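Local coordinates for protein GCN5-related N-acetyltransferase (Streptococcus suis, PDB 3G3S) that probably transfers an acetyl group from acetyl-coenzyme A to an amine of a substrate not yet identified, at residues A[19-24]-A[53-58]; A[33-36]-A[40-43]; A[75-78]-A[82-85]. All coordinates share one frame; numbering follows the deposited sequence. Where two conformers were deposited one is given.

Contact 1: residues A[19-24]-A[53-58]; sequences TIIWTC and FGFLAG
Ile20 and Ile21 of the helix meet the rings of Phe53 and Phe55 on the strand. All four residues are buried, and the contact between the segments is carried by apolar side chains.

Two CH-pi contacts carry most of it. Ile21 CG1 sits over one face of the Phe55 ring, 3.8 Å from the centroid and 22° off the normal. It lies toward the rim, closest to Phe55 CG. With CG1 anti to the carbonyl carbon (chi1 -56°) and the chain extended beyond it, Ile21 also lays CD1 along the same ring, 3.7 Å from Phe55 CD2. Ile20 CD1 lies over one face of the Phe53 ring in the same way, 4.2 Å from the centroid.

The remaining contact is plain van der Waals packing. The other branch of Ile20, CG2, touches Phe55 CE1 at 3.7 Å and approaches that ring obliquely. Ile20 thus straddles the two phenylalanines, one branch to each. Tyr178 meets the Phe53 ring at about a right angle, and Val76 touches both phenylalanines.

The segment axes run nearly perpendicular, at 85°, and 9.5 Å apart. This is alpha/beta layer packing, with helix 19-26 laid across strand 52-58 of the mixed sheet.

Contact 2: residues A[33-36]-A[40-43]; sequences YVDD and PQSA
Asp35 grips the returning strand through both its backbone and its carboxylate. Asp35 N donates to Ser42 O at 3.2 Å. Its OD1 accepts two backbone N-H groups. Gln41 N reaches Asp35 OD1 at 2.9 Å on the syn side, 16° out of the carboxylate plane and fairly straight (163°). Ser42 N comes to Asp35 OD1 at 3.2 Å from above that plane. The carboxylate can turn back to these amides because CG stands between the backbone N and the carbonyl carbon (chi1 67°).

Waters use the other oxygen. One water donates to Asp35 OD2; its link to Ser42 OG is doubtful, and that hydroxyl is bonded to Gln59 O. A second donates to Asp35 OD2 and accepts from Gln41 NE2.

The strand ends add two CA-H...O contacts. Ala43 CA lies 3.2 Å from Tyr33 O, and Val34 CA lies 3.3 Å from Ser42 O. Val34 and Ala43 form an antiparallel non-hydrogen-bonded pair.

Apolar packing centres on Val34. Val34 CG1 touches Ala43 CB at 3.7 Å, and Val34 packs more distantly on Pro40. Val9 of helix 2-13 touches both Val34 and Ala43. Met2 of the second subunit also packs on Val34.

The carboxylate therefore does the work of a main-chain acceptor where the chain turns between strands 31-34 and 42-48. Two amides and two waters surround it, which probably stabilises the charged form of Asp35.

Contact 3: residues A[75-78]-A[82-85]; sequences LVPQ and WSDL. With EDO (1,2-ethanediol), chain H; EDO (1,2-ethanediol), chain G.
Ser83 turns OG away from its carbonyl carbon, beside the backbone N (chi1 -62°), and this sets the hydroxyl against the ring of Pro77. Trp82 makes the same choice at CG (chi1 -86°), which carries its indole past Pro77 toward Gln78. Pro77 CB and Trp82 CB meet at 3.6 Å.

Pro77 is the hub. Pro77 CG lies 3.2 Å from Ser83 OG, and its CB is also close to that oxygen. The hydroxyl's polar partner is Gln244 OE1, to which it is hydrogen-bonded. The contact with Gln78 is looser. Gln78 N is 4.3 Å from Trp82 CD1 and approaches the indole obliquely.

The two segments form a strand-turn-helix unit. Strand 73-77 ends at Pro77, and helix 80-90 starts after a short turn and packs back on the strand end. Asn79 OD1, just before the helix, accepts from Trp82 N in its first turn. Leu56, Pro60, Leu64 and Leu65 pack on the indole from other parts of the fold.

Gln78 extends away from its backbone. Its amide end reaches two partners of the same chain, with OE1 bonded to Gly58 N and NE2 to Leu12 O.

Two ethanediol molecules, probably from the crystallisation liquor, lie by the main chain. O2 of the chain G molecule donates to Gln78 O at 3.2 Å. O1 of the chain H molecule is near both Pro77 O and Gln78 O, and either bond would be weak.

All three contacts belong to one half of the mixed sheet. Strands 31-34, 42-48, 52-58 and 73-77 follow one another across it, starting from an outermost strand. Contact 2 lies within the span of chain between the segments of contact 1, and contact 3 comes after both. The centres of contacts 1 and 2 are about 13 Å apart, those of 1 and 3 about 12 Å, and those of 2 and 3 about 15 Å. Strand 52-58 is the central link. Ala57 N probably bonds to Ala43 O on one side, and Gly54 O to Val76 N on the other. Contacts 1 and 3 pack helices on neighbouring strands, and contact 2 joins the hairpin at the sheet's edge.

Contact 1: residues A[19-24]-A[53-58]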
loop_
_atom_site.group_PDB
_atom_site.type_symbol
_atom_site.label_atom_id
_atom_site.label_comp_id
_atom_site.label_asym_id
_atom_site.label_seq_id
_atom_site.Cartn_x
_atom_site.Cartn_y
_atom_site.Cartn_z
ATOM N N THR A 19 12.273 3.376 -6.031
ATOM C CA THR A 19 11.477 2.929 -4.890
ATOM C C THR A 19 11.134 4.022 -3.886
ATOM O O THR A 19 10.164 3.895 -3.181
ATOM C CB THR A 19 12.080 1.690 -4.170
ATOM O OG1 THR A 19 13.112 2.070 -3.267
ATOM C CG2 THR A 19 12.575 0.624 -5.211
ATOM N N ILE A 20 11.916 5.094 -3.832
ATOM C CA ILE A 20 11.628 6.192 -2.905
ATOM C C ILE A 20 10.375 6.912 -3.414
ATOM O O ILE A 20 9.597 7.472 -2.611
ATOM C CB ILE A 20 12.827 7.132 -2.777
ATOM C CG1 ILE A 20 13.970 6.447 -2.020
ATOM C CG2 ILE A 20 12.423 8.502 -2.078
ATOM C CD1 ILE A 20 15.331 7.060 -2.241
ATOM N N ILE A 21 10.182 6.955 -4.731
ATOM C CA ILE A 21 8.915 7.504 -5.233
ATOM C C ILE A 21 7.800 6.566 -4.744
ATOM O O ILE A 21 6.762 6.982 -4.265
ATOM C CB ILE A 21 8.844 7.658 -6.777
ATOM C CG1 ILE A 21 9.987 8.508 -7.335
ATOM C CG2 ILE A 21 7.443 8.257 -7.191
ATOM C CD1 ILE A 21 10.075 8.483 -8.865
ATOM N N TRP A 22 8.010 5.260 -4.867
ATOM C CA TRP A 22 7.019 4.317 -4.344
ATOM C C TRP A 22 6.750 4.541 -2.848
ATOM O O TRP A 22 5.589 4.541 -2.403
ATOM C CB TRP A 22 7.451 2.842 -4.583
ATOM C CG TRP A 22 7.793 2.518 -5.981
ATOM C CD1 TRP A 22 7.491 3.227 -7.103
ATOM C CD2 TRP A 22 8.430 1.310 -6.441
ATOM N NE1 TRP A 22 7.952 2.572 -8.218
ATOM C CE2 TRP A 22 8.507 1.383 -7.837
ATOM C CE3 TRP A 22 8.960 0.206 -5.795
ATOM C CZ2 TRP A 22 9.093 0.391 -8.608
ATOM C CZ3 TRP A 22 9.543 -0.786 -6.556
ATOM C CH2 TRP A 22 9.600 -0.692 -7.947
ATOM N N THR A 23 7.805 4.737 -2.061
ATOM C CA THR A 23 7.647 5.021 -0.653
ATOM C C THR A 23 6.703 6.210 -0.456
ATOM O O THR A 23 5.677 6.124 0.256
ATOM C CB THR A 23 9.003 5.300 -0.030
ATOM O OG1 THR A 23 9.753 4.058 -0.034
ATOM C CG2 THR A 23 8.920 5.864 1.459
ATOM N N CYS A 24 7.058 7.292 -1.125
ATOM C CA CYS A 24 6.278 8.540 -1.010
ATOM C C CYS A 24 4.804 8.406 -1.442
ATOM O O CYS A 24 3.919 8.883 -0.743
ATOM C CB CYS A 24 6.964 9.651 -1.756
ATOM S SG CYS A 24 8.516 10.129 -1.125
ATOM N N PHE A 53 15.819 13.312 -0.990
ATOM C CA PHE A 53 15.571 13.200 -2.404
ATOM C C PHE A 53 14.321 13.981 -2.711
ATOM O O PHE A 53 13.341 13.936 -1.960
ATOM C CB PHE A 53 15.339 11.765 -2.842
ATOM C CG PHE A 53 16.611 11.022 -3.056
ATOM C CD1 PHE A 53 17.302 10.480 -1.980
ATOM C CD2 PHE A 53 17.135 10.885 -4.331
ATOM C CE1 PHE A 53 18.496 9.806 -2.185
ATOM C CE2 PHE A 53 18.352 10.195 -4.538
ATOM C CZ PHE A 53 19.014 9.669 -3.481
ATOM N N GLY A 54 14.340 14.597 -3.876
ATOM C CA GLY A 54 13.212 15.338 -4.421
ATOM C C GLY A 54 13.023 14.832 -5.840
ATOM O O GLY A 54 13.827 15.141 -6.710
ATOM N N PHE A 55 12.026 13.983 -6.057
ATOM C CA PHE A 55 11.714 13.500 -7.401
ATOM C C PHE A 55 10.645 14.369 -7.977
ATOM O O PHE A 55 9.543 14.444 -7.434
ATOM C CB PHE A 55 11.240 12.066 -7.384
ATOM C CG PHE A 55 12.311 11.085 -7.005
ATOM C CD1 PHE A 55 12.537 10.764 -5.676
ATOM C CD2 PHE A 55 13.098 10.508 -7.985
ATOM C CE1 PHE A 55 13.510 9.836 -5.339
ATOM C CE2 PHE A 55 14.098 9.573 -7.654
ATOM C CZ PHE A 55 14.299 9.250 -6.345
ATOM N N LEU A 56 10.944 14.962 -9.123
ATOM C CA LEU A 56 10.071 15.974 -9.726
ATOM C C LEU A 56 9.353 15.507 -10.986
ATOM O O LEU A 56 9.990 15.283 -11.982
ATOM C CB LEU A 56 10.950 17.169 -10.059
ATOM C CG LEU A 56 11.598 17.789 -8.811
ATOM C CD1 LEU A 56 12.983 18.409 -9.203
ATOM C CD2 LEU A 56 10.605 18.741 -8.156
ATOM N N ALA A 57 8.025 15.426 -10.954
ATOM C CA ALA A 57 7.250 14.912 -12.091
ATOM C C ALA A 57 6.225 15.916 -12.689
ATOM O O ALA A 57 5.824 16.927 -12.063
ATOM C CB ALA A 57 6.565 13.621 -11.679
ATOM N N GLY A 58 5.848 15.657 -13.940
ATOM C CA GLY A 58 4.865 16.489 -14.626
ATOM C C GLY A 58 5.482 17.732 -15.263
ATOM O O GLY A 58 6.619 17.727 -15.670
#

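Contact 2: residues A[33-36]-A[40-43]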
loop_
_atom_site.group_PDB
_atom_site.type_symbol
_atom_site.label_atom_id
_atom_site.label_comp_id
_atom_site.label_asym_id
_atom_site.label_seq_id
_atom_site.Cartn_x
_atom_site.Cartn_y
_atom_site.Cartn_z
ATOM N N TYR A 33 3.868 16.738 -2.760
ATOM C CA TYR A 33 3.451 18.130 -2.954
ATOM C C TYR A 33 3.106 18.317 -4.426
ATOM O O TYR A 33 3.689 17.690 -5.313
ATOM C CB TYR A 33 4.577 19.054 -2.580
ATOM C CG TYR A 33 5.004 18.932 -1.158
ATOM C CD1 TYR A 33 5.967 18.005 -0.776
ATOM C CD2 TYR A 33 4.480 19.742 -0.195
ATOM C CE1 TYR A 33 6.383 17.908 0.531
ATOM C CE2 TYR A 33 4.883 19.632 1.122
ATOM C CZ TYR A 33 5.834 18.712 1.467
ATOM O OH TYR A 33 6.228 18.607 2.761
ATOM N N VAL A 34 2.150 19.199 -4.693
ATOM C CA VAL A 34 1.713 19.408 -6.050
ATOM C C VAL A 34 1.485 20.885 -6.263
ATOM O O VAL A 34 1.470 21.665 -5.305
ATOM C CB VAL A 34 0.432 18.588 -6.400
ATOM C CG1 VAL A 34 0.723 17.075 -6.365
ATOM C CG2 VAL A 34 -0.747 18.943 -5.466
ATOM N N ASP A 35 1.397 21.263 -7.525
ATOM C CA ASP A 35 1.123 22.656 -7.862
ATOM C C ASP A 35 -0.326 23.031 -7.514
ATOM O O ASP A 35 -0.577 24.145 -7.071
ATOM C CB ASP A 35 1.423 22.944 -9.339
ATOM C CG ASP A 35 0.494 22.234 -10.302
ATOM O OD1 ASP A 35 0.105 21.063 -10.069
ATOM O OD2 ASP A 35 0.203 22.837 -11.361
ATOM N N ASP A 36 -1.264 22.110 -7.668
ATOM C CA ASP A 36 -2.667 22.430 -7.467
ATOM C C ASP A 36 -3.380 21.196 -7.007
ATOM O O ASP A 36 -3.394 20.191 -7.711
ATOM C CB ASP A 36 -3.243 22.929 -8.799
ATOM C CG ASP A 36 -4.677 23.444 -8.694
ATOM O OD1 ASP A 36 -5.601 22.682 -8.340
ATOM O OD2 ASP A 36 -4.874 24.627 -9.037
ATOM N N PRO A 40 -3.843 18.918 -10.409
ATOM C CA PRO A 40 -2.406 18.685 -10.343
ATOM C C PRO A 40 -1.772 18.407 -11.686
ATOM O O PRO A 40 -2.189 17.465 -12.369
ATOM C CB PRO A 40 -2.302 17.431 -9.477
ATOM C CG PRO A 40 -3.579 16.739 -9.656
ATOM C CD PRO A 40 -4.593 17.831 -9.765
ATOM N N GLN A 41 -0.788 19.225 -12.069
ATOM C CA GLN A 41 -0.035 19.030 -13.304
ATOM C C GLN A 41 1.468 18.822 -13.042
ATOM O O GLN A 41 2.206 18.438 -13.934
ATOM C CB GLN A 41 -0.147 20.245 -14.203
ATOM C CG GLN A 41 -1.517 20.708 -14.653
ATOM C CD GLN A 41 -1.380 21.939 -15.581
ATOM O OE1 GLN A 41 -0.785 21.847 -16.663
ATOM N NE2 GLN A 41 -1.905 23.094 -15.143
ATOM N N SER A 42 1.899 19.134 -11.829
ATOM C CA SER A 42 3.276 19.083 -11.406
ATOM C C SER A 42 3.303 18.491 -10.004
ATOM O O SER A 42 2.460 18.790 -9.202
ATOM C CB SER A 42 3.881 20.497 -11.434
ATOM O OG SER A 42 3.757 21.077 -12.738
ATOM N N ALA A 43 4.263 17.620 -9.722
ATOM C CA ALA A 43 4.365 17.016 -8.416
ATOM C C ALA A 43 5.823 16.774 -7.974
ATOM O O ALA A 43 6.761 16.706 -8.772
ATOM C CB ALA A 43 3.555 15.691 -8.368
HETATM O O HOH W 1 2.165 22.813 -13.542
HETATM O O HOH W 2 -2.471 22.969 -12.139
#

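Contact 3: residues A[75-78]-A[82-85]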
loop_
_atom_site.group_PDB
_atom_site.type_symbol
_atom_site.label_atom_id
_atom_site.label_comp_id
_atom_site.label_asym_id
_atom_site.label_seq_id
_atom_site.Cartn_x
_atom_site.Cartn_y
_atom_site.Cartn_z
ATOM N N LEU A 75 18.041 16.384 -6.249
ATOM C CA LEU A 75 16.904 16.676 -7.109
ATOM C C LEU A 75 16.956 15.742 -8.310
ATOM O O LEU A 75 17.986 15.679 -9.006
ATOM C CB LEU A 75 16.966 18.095 -7.656
ATOM C CG LEU A 75 17.020 19.213 -6.644
ATOM C CD1 LEU A 75 17.004 20.546 -7.378
ATOM C CD2 LEU A 75 15.853 19.095 -5.721
ATOM N N VAL A 76 15.859 15.041 -8.571
ATOM C CA VAL A 76 15.815 14.125 -9.693
ATOM C C VAL A 76 14.682 14.524 -10.655
ATOM O O VAL A 76 13.527 14.255 -10.387
ATOM C CB VAL A 76 15.653 12.659 -9.262
ATOM C CG1 VAL A 76 15.718 11.764 -10.535
ATOM C CG2 VAL A 76 16.710 12.246 -8.198
ATOM N N PRO A 77 15.025 15.151 -11.788
ATOM C CA PRO A 77 14.024 15.543 -12.765
ATOM C C PRO A 77 13.469 14.370 -13.574
ATOM O O PRO A 77 14.242 13.551 -14.081
ATOM C CB PRO A 77 14.797 16.436 -13.717
ATOM C CG PRO A 77 16.185 16.036 -13.622
ATOM C CD PRO A 77 16.390 15.525 -12.223
ATOM N N GLN A 78 12.154 14.318 -13.723
ATOM C CA GLN A 78 11.531 13.276 -14.504
ATOM C C GLN A 78 11.935 13.413 -15.949
ATOM O O GLN A 78 12.076 12.419 -16.668
ATOM C CB GLN A 78 10.026 13.422 -14.441
ATOM C CG GLN A 78 9.257 12.396 -15.283
ATOM C CD GLN A 78 7.755 12.549 -15.153
ATOM O OE1 GLN A 78 7.194 13.676 -15.222
ATOM N NE2 GLN A 78 7.079 11.426 -14.976
ATOM N N TRP A 82 12.161 19.731 -16.801
ATOM C CA TRP A 82 12.521 20.018 -15.428
ATOM C C TRP A 82 14.002 20.407 -15.298
ATOM O O TRP A 82 14.320 21.384 -14.646
ATOM C CB TRP A 82 12.230 18.830 -14.538
ATOM C CG TRP A 82 10.853 18.721 -13.997
ATOM C CD1 TRP A 82 9.871 17.893 -14.418
ATOM C CD2 TRP A 82 10.309 19.469 -12.918
ATOM N NE1 TRP A 82 8.778 18.022 -13.649
ATOM C CE2 TRP A 82 8.990 19.021 -12.735
ATOM C CE3 TRP A 82 10.804 20.494 -12.095
ATOM C CZ2 TRP A 82 8.157 19.523 -11.724
ATOM C CZ3 TRP A 82 9.982 21.008 -11.107
ATOM C CH2 TRP A 82 8.669 20.519 -10.926
ATOM N N SER A 83 14.908 19.676 -15.948
ATOM C CA SER A 83 16.327 20.013 -15.882
ATOM C C SER A 83 16.611 21.432 -16.355
ATOM O O SER A 83 17.431 22.133 -15.775
ATOM C CB SER A 83 17.136 19.035 -16.712
ATOM O OG SER A 83 16.977 17.736 -16.188
ATOM N N ASP A 84 15.944 21.818 -17.436
ATOM C CA ASP A 84 16.118 23.118 -18.026
ATOM C C ASP A 84 15.652 24.178 -17.058
ATOM O O ASP A 84 16.260 25.241 -16.971
ATOM C CB ASP A 84 15.333 23.252 -19.338
ATOM C CG ASP A 84 15.897 22.402 -20.464
ATOM O OD1 ASP A 84 17.016 21.887 -20.363
ATOM O OD2 ASP A 84 15.210 22.286 -21.477
ATOM N N LEU A 85 14.578 23.902 -16.321
ATOM C CA LEU A 85 14.096 24.885 -15.346
ATOM C C LEU A 85 15.065 25.008 -14.181
ATOM O O LEU A 85 15.361 26.097 -13.726
ATOM C CB LEU A 85 12.706 24.517 -14.839
ATOM C CG LEU A 85 12.109 25.507 -13.830
ATOM C CD1 LEU A 85 11.973 26.867 -14.514
ATOM C CD2 LEU A 85 10.761 24.986 -13.221
HETATM C C1 EDO H . 15.980 14.114 -16.953
HETATM O O1 EDO H . 15.213 12.930 -17.127
HETATM C C2 EDO H . 16.488 14.538 -18.317
HETATM O O2 EDO H . 17.416 13.539 -18.747
HETATM C C1 EDO G . 11.365 8.517 -16.545
HETATM O O1 EDO G . 9.993 8.392 -16.139
HETATM C C2 EDO G . 12.224 9.003 -15.398
HETATM O O2 EDO G . 13.383 9.622 -15.910
#